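Local coordinates for PHOX (Pseudomonas fluorescens, PDB 4AMF), which hydrolyses phosphate monoesters as a beta-propeller alkaline phosphatase of the PhoX family, using a cofactor of iron and calcium ions, at residues 83-88 / 114-119. Residues are numbered along the deposited sequence; the frame is centred on the assembly and turned at random.
With FEO (mu-oxo-diiron), chain I; ACP (phosphomethylphosphonic acid adenylate ester), chain C.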
ATOM      1  N   ILE A  83       5.836   6.601   7.563  1.00 10.16           N
ATOM      2  CA  ILE A  83       6.321   5.556   6.688  1.00  9.42           C
ATOM      3  C   ILE A  83       5.861   4.199   7.213  1.00 13.21           C
ATOM      4  O   ILE A  83       6.144   3.829   8.358  1.00 13.54           O
ATOM      5  CB  ILE A  83       7.864   5.599   6.632  1.00 11.87           C
ATOM      6  CG1 ILE A  83       8.379   6.954   6.094  1.00 12.73           C
ATOM      7  CG2 ILE A  83       8.376   4.444   5.750  1.00 12.89           C
ATOM      8  CD1 ILE A  83       9.724   7.252   6.515  1.00 11.21           C
ATOM      9  N   ASN A  84       5.159   3.448   6.388  1.00  8.99           N
ATOM     10  CA  ASN A  84       4.686   2.121   6.757  1.00  9.28           C
ATOM     11  C   ASN A  84       5.820   1.118   6.800  1.00 12.33           C
ATOM     12  O   ASN A  84       6.745   1.208   6.008  1.00 11.66           O
ATOM     13  CB  ASN A  84       3.678   1.592   5.786  1.00 10.44           C
ATOM     14  CG  ASN A  84       2.383   2.347   5.819  1.00 13.61           C
ATOM     15  OD1 ASN A  84       2.097   3.128   6.738  1.00 13.42           O
ATOM     16  ND2 ASN A  84       1.547   2.031   4.888  1.00 15.02           N
ATOM     17  N   ASN A  85       5.687   0.112   7.642  1.00  9.94           N
ATOM     18  CA  ASN A  85       6.642  -0.995   7.781  1.00  7.61           C
ATOM     19  C   ASN A  85       5.753  -2.247   7.642  1.00 11.25           C
ATOM     20  O   ASN A  85       4.991  -2.565   8.508  1.00 12.32           O
ATOM     21  CB  ASN A  85       7.364  -0.928   9.107  1.00  9.26           C
ATOM     22  CG  ASN A  85       8.142   0.348   9.218  1.00 12.14           C
ATOM     23  OD1 ASN A  85       7.893   1.171  10.111  1.00 14.96           O
ATOM     24  ND2 ASN A  85       9.164   0.448   8.413  1.00 15.13           N
ATOM     25  N   GLU A  86       5.806  -2.887   6.486  1.00 11.60           N
ATOM     26  CA  GLU A  86       4.813  -3.918   6.132  1.00 10.28           C
ATOM     27  C   GLU A  86       5.012  -5.275   6.736  1.00 14.20           C
ATOM     28  O   GLU A  86       4.040  -5.903   7.174  1.00 14.54           O
ATOM     29  CB  GLU A  86       4.722  -4.006   4.585  1.00 10.03           C
ATOM     30  CG  GLU A  86       3.518  -4.859   4.142  1.00  8.36           C
ATOM     31  CD  GLU A  86       3.403  -5.148   2.673  1.00 13.76           C
ATOM     32  OE1 GLU A  86       4.442  -5.396   2.030  1.00 16.75           O
ATOM     33  OE2 GLU A  86       2.277  -5.005   2.150  1.00 11.27           O
ATOM     34  N   TYR A  87       6.249  -5.795   6.720  1.00 11.86           N
ATOM     35  CA  TYR A  87       6.507  -7.129   7.211  1.00 11.71           C
ATOM     36  C   TYR A  87       7.981  -7.280   7.524  1.00 13.07           C
ATOM     37  O   TYR A  87       8.705  -6.281   7.499  1.00 13.11           O
ATOM     38  CB  TYR A  87       5.949  -8.225   6.273  1.00 11.07           C
ATOM     39  CG  TYR A  87       6.586  -8.366   4.907  1.00 11.44           C
ATOM     40  CD1 TYR A  87       6.331  -7.451   3.907  1.00 13.21           C
ATOM     41  CD2 TYR A  87       7.435  -9.433   4.614  1.00 11.65           C
ATOM     42  CE1 TYR A  87       6.849  -7.617   2.621  1.00 13.02           C
ATOM     43  CE2 TYR A  87       7.932  -9.625   3.328  1.00 12.69           C
ATOM     44  CZ  TYR A  87       7.719  -8.658   2.363  1.00 12.26           C
ATOM     45  OH  TYR A  87       8.156  -8.834   1.070  1.00 14.49           O
ATOM     46  N   THR A  88       8.450  -8.483   7.784  1.00 11.82           N
ATOM     47  CA  THR A  88       9.852  -8.667   8.095  1.00 10.92           C
ATOM     48  C   THR A  88      10.404  -9.866   7.381  1.00 17.51           C
ATOM     49  O   THR A  88       9.670 -10.700   6.853  1.00 18.59           O
ATOM     50  CB  THR A  88      10.056  -8.691   9.605  1.00 17.06           C
ATOM     51  OG1 THR A  88      11.472  -8.686   9.892  1.00 17.04           O
ATOM     52  CG2 THR A  88       9.379  -9.892  10.281  1.00 13.99           C
ATOM     53  N   GLY A 114       4.210  -1.903  11.228  1.00 10.71           N
ATOM     54  CA  GLY A 114       3.441  -0.740  11.651  1.00 10.36           C
ATOM     55  C   GLY A 114       3.812   0.507  10.902  1.00 13.95           C
ATOM     56  O   GLY A 114       3.778   0.521   9.663  1.00 11.14           O
ATOM     57  N   VAL A 115       4.105   1.575  11.633  1.00 10.87           N
ATOM     58  CA  VAL A 115       4.447   2.844  11.023  1.00 10.16           C
ATOM     59  C   VAL A 115       5.612   3.441  11.768  1.00 12.22           C
ATOM     60  O   VAL A 115       5.716   3.270  12.968  1.00 13.63           O
ATOM     61  CB  VAL A 115       3.244   3.818  11.081  1.00 12.70           C
ATOM     62  CG1 VAL A 115       3.600   5.227  10.578  1.00 11.84           C
ATOM     63  CG2 VAL A 115       2.041   3.247  10.322  1.00 12.69           C
ATOM     64  N   SER A 116       6.462   4.159  11.049  1.00 10.07           N
ATOM     65  CA  SER A 116       7.569   4.934  11.604  1.00 10.98           C
ATOM     66  C   SER A 116       7.282   6.365  11.242  1.00 13.37           C
ATOM     67  O   SER A 116       7.196   6.678  10.056  1.00 12.78           O
ATOM     68  CB  SER A 116       8.916   4.508  11.031  1.00 11.30           C
ATOM     69  OG  SER A 116       9.204   3.148  11.331  1.00 13.28           O
ATOM     70  N   VAL A 117       7.127   7.226  12.248  1.00 10.97           N
ATOM     71  CA  VAL A 117       6.972   8.673  12.053  1.00 10.01           C
ATOM     72  C   VAL A 117       8.344   9.258  12.325  1.00 13.36           C
ATOM     73  O   VAL A 117       8.920   8.971  13.375  1.00 10.61           O
ATOM     74  CB  VAL A 117       5.898   9.310  12.959  1.00 14.12           C
ATOM     75  CG1 VAL A 117       5.853  10.823  12.753  1.00 14.42           C
ATOM     76  CG2 VAL A 117       4.536   8.714  12.670  1.00 12.89           C
ATOM     77  N   ILE A 118       8.890  10.039  11.375  1.00 12.80           N
ATOM     78  CA  ILE A 118      10.202  10.635  11.539  1.00 12.04           C
ATOM     79  C   ILE A 118      10.170  12.076  11.154  1.00 14.91           C
ATOM     80  O   ILE A 118       9.372  12.491  10.302  1.00 14.61           O
ATOM     81  CB  ILE A 118      11.274   9.873  10.678  1.00 13.65           C
ATOM     82  CG1 ILE A 118      11.003   9.941   9.163  1.00 13.67           C
ATOM     83  CG2 ILE A 118      11.398   8.418  11.139  1.00 15.57           C
ATOM     84  CD1 ILE A 118      12.160   9.357   8.360  1.00 13.58           C
ATOM     85  N   GLU A 119      11.073  12.848  11.748  1.00 12.15           N
ATOM     86  CA  GLU A 119      11.299  14.220  11.327  1.00 12.90           C
ATOM     87  C   GLU A 119      12.474  14.213  10.378  1.00 14.19           C
ATOM     88  O   GLU A 119      13.463  13.491  10.597  1.00 12.48           O
ATOM     89  CB  GLU A 119      11.589  15.161  12.492  1.00 13.46           C
ATOM     90  CG  GLU A 119      11.912  16.574  11.978  1.00 13.13           C
ATOM     91  CD  GLU A 119      12.124  17.641  13.018  1.00 27.70           C
ATOM     92  OE1 GLU A 119      11.697  17.455  14.176  1.00 16.96           O
ATOM     93  OE2 GLU A 119      12.684  18.698  12.653  1.00 25.30           O
TER
HETATM   94 FE1  FEO I1595       1.501  -4.886   0.291  0.87 12.30          FE
HETATM   95 FE2  FEO I1595      -0.487  -5.438  -2.381  0.99 12.82          FE
HETATM   96  O   FEO I1595       1.053  -4.562  -1.559  1.00 13.17           O
HETATM   97  PG  ACP C1589       2.047  -7.281  -1.812  0.81 13.11           P
HETATM   98  O1G ACP C1589       3.113  -6.410  -2.608  0.81 12.20           O
HETATM   99  O2G ACP C1589       2.112  -6.853  -0.227  0.81 12.72           O
HETATM  100  O3G ACP C1589       0.626  -7.154  -2.450  0.81 13.01           O
HETATM  101  PB  ACP C1589       3.141  -9.357  -3.537  0.81 12.96           P
HETATM  102  O1B ACP C1589       2.447  -8.647  -4.630  0.81 14.17           O
HETATM  103  O2B ACP C1589       4.676  -9.262  -3.382  0.81 12.85           O
HETATM  104  C3B ACP C1589       2.412  -9.008  -1.980  0.81 11.40           C
HETATM  105  PA  ACP C1589       3.447 -12.247  -3.809  0.81 18.71           P
HETATM  106  O1A ACP C1589       4.048 -12.473  -2.477  0.81 24.27           O
HETATM  107  O2A ACP C1589       4.201 -12.532  -5.070  0.81 26.70           O
HETATM  108  O3A ACP C1589       2.783 -10.840  -3.906  0.81 14.62           O
HETATM  109  O5' ACP C1589       2.131 -13.236  -3.967  0.81 15.93           O
HETATM  110  C5' ACP C1589       1.154 -13.025  -4.998  0.81 14.67           C
HETATM  111  C4' ACP C1589      -0.229 -12.900  -4.413  0.81 13.77           C
HETATM  112  O4' ACP C1589      -0.640 -14.185  -3.904  0.81 11.17           O
HETATM  113  C3' ACP C1589      -0.458 -11.908  -3.277  0.81 11.79           C
HETATM  114  O3' ACP C1589      -1.744 -11.297  -3.416  0.81 11.32           O
HETATM  115  C2' ACP C1589      -0.324 -12.784  -2.031  0.81 11.37           C
HETATM  116  O2' ACP C1589      -1.033 -12.220  -0.936  0.81 14.98           O
HETATM  117  C1' ACP C1589      -0.922 -14.109  -2.517  0.81 12.58           C
HETATM  118  N9  ACP C1589      -0.382 -15.304  -1.879  0.81 12.60           N
HETATM  119  C8  ACP C1589       0.907 -15.526  -1.467  0.81 16.09           C
HETATM  120  N7  ACP C1589       1.104 -16.705  -0.932  0.81 18.36           N
HETATM  121  C5  ACP C1589      -0.146 -17.305  -0.990  0.81 15.77           C
HETATM  122  C6  ACP C1589      -0.629 -18.546  -0.523  0.81 21.61           C
HETATM  123  N6  ACP C1589       0.103 -19.410   0.187  0.81 21.60           N
HETATM  124  N1  ACP C1589      -1.936 -18.830  -0.733  0.81 23.17           N
HETATM  125  C2  ACP C1589      -2.702 -17.921  -1.346  0.81 22.36           C
HETATM  126  N3  ACP C1589      -2.361 -16.711  -1.805  0.81 18.61           N
HETATM  127  C4  ACP C1589      -1.068 -16.460  -1.588  0.81 13.93           C
HETATM  128  O   HOH W   1       3.436  -3.851  -0.525  1.00 14.86           O
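Asn85 and Ser116 meet diagonally across two antiparallel strands: Ser116 OG donates to Asn85 OD1 at 2.7 Å, lying only 15° from the plane of the amide. In each residue the first torsion sets the polar group beside its own backbone N (chi1 -61° in both), which brings the small hydroxyl and the short amide together in a buried setting. A leucine in place of Asn85 would probably leave the Ser116 hydroxyl without this acceptor inside the protein.

On the same face, the side chains of Ile83 and Ile118 run across each other at an angle, touching CD1 to CD1 at 3.7 Å, an apolar contact suited to branched chains in the core. The other face carries Asn84 and Val115, a non-hydrogen-bonded pair in which Val115 CG2 rests 3.6 Å from Asn84 OD1; the amide itself is engaged elsewhere, by Thr187 and the carbonyls of Cys175 and Ala176. Backbone bonds tie Ile83 to Ser116 and Asn85 to Gly114 in both directions. At the backbone angles of Gly114 a side chain would be jammed against the carbonyl oxygen of the residue before.

Just past the strand, Glu86 reaches out with CG anti to the backbone N (chi1 -169°), and its OE2 binds one iron of the mu-oxo-diiron group at 2.0 Å, alongside Cys175 and Glu190. Strands 78-85 and 114-123 are the two inner strands of a four-stranded antiparallel sheet, an up-and-down blade of the beta-propeller, and the loop leaving the first of them brings an iron ligand to the active site.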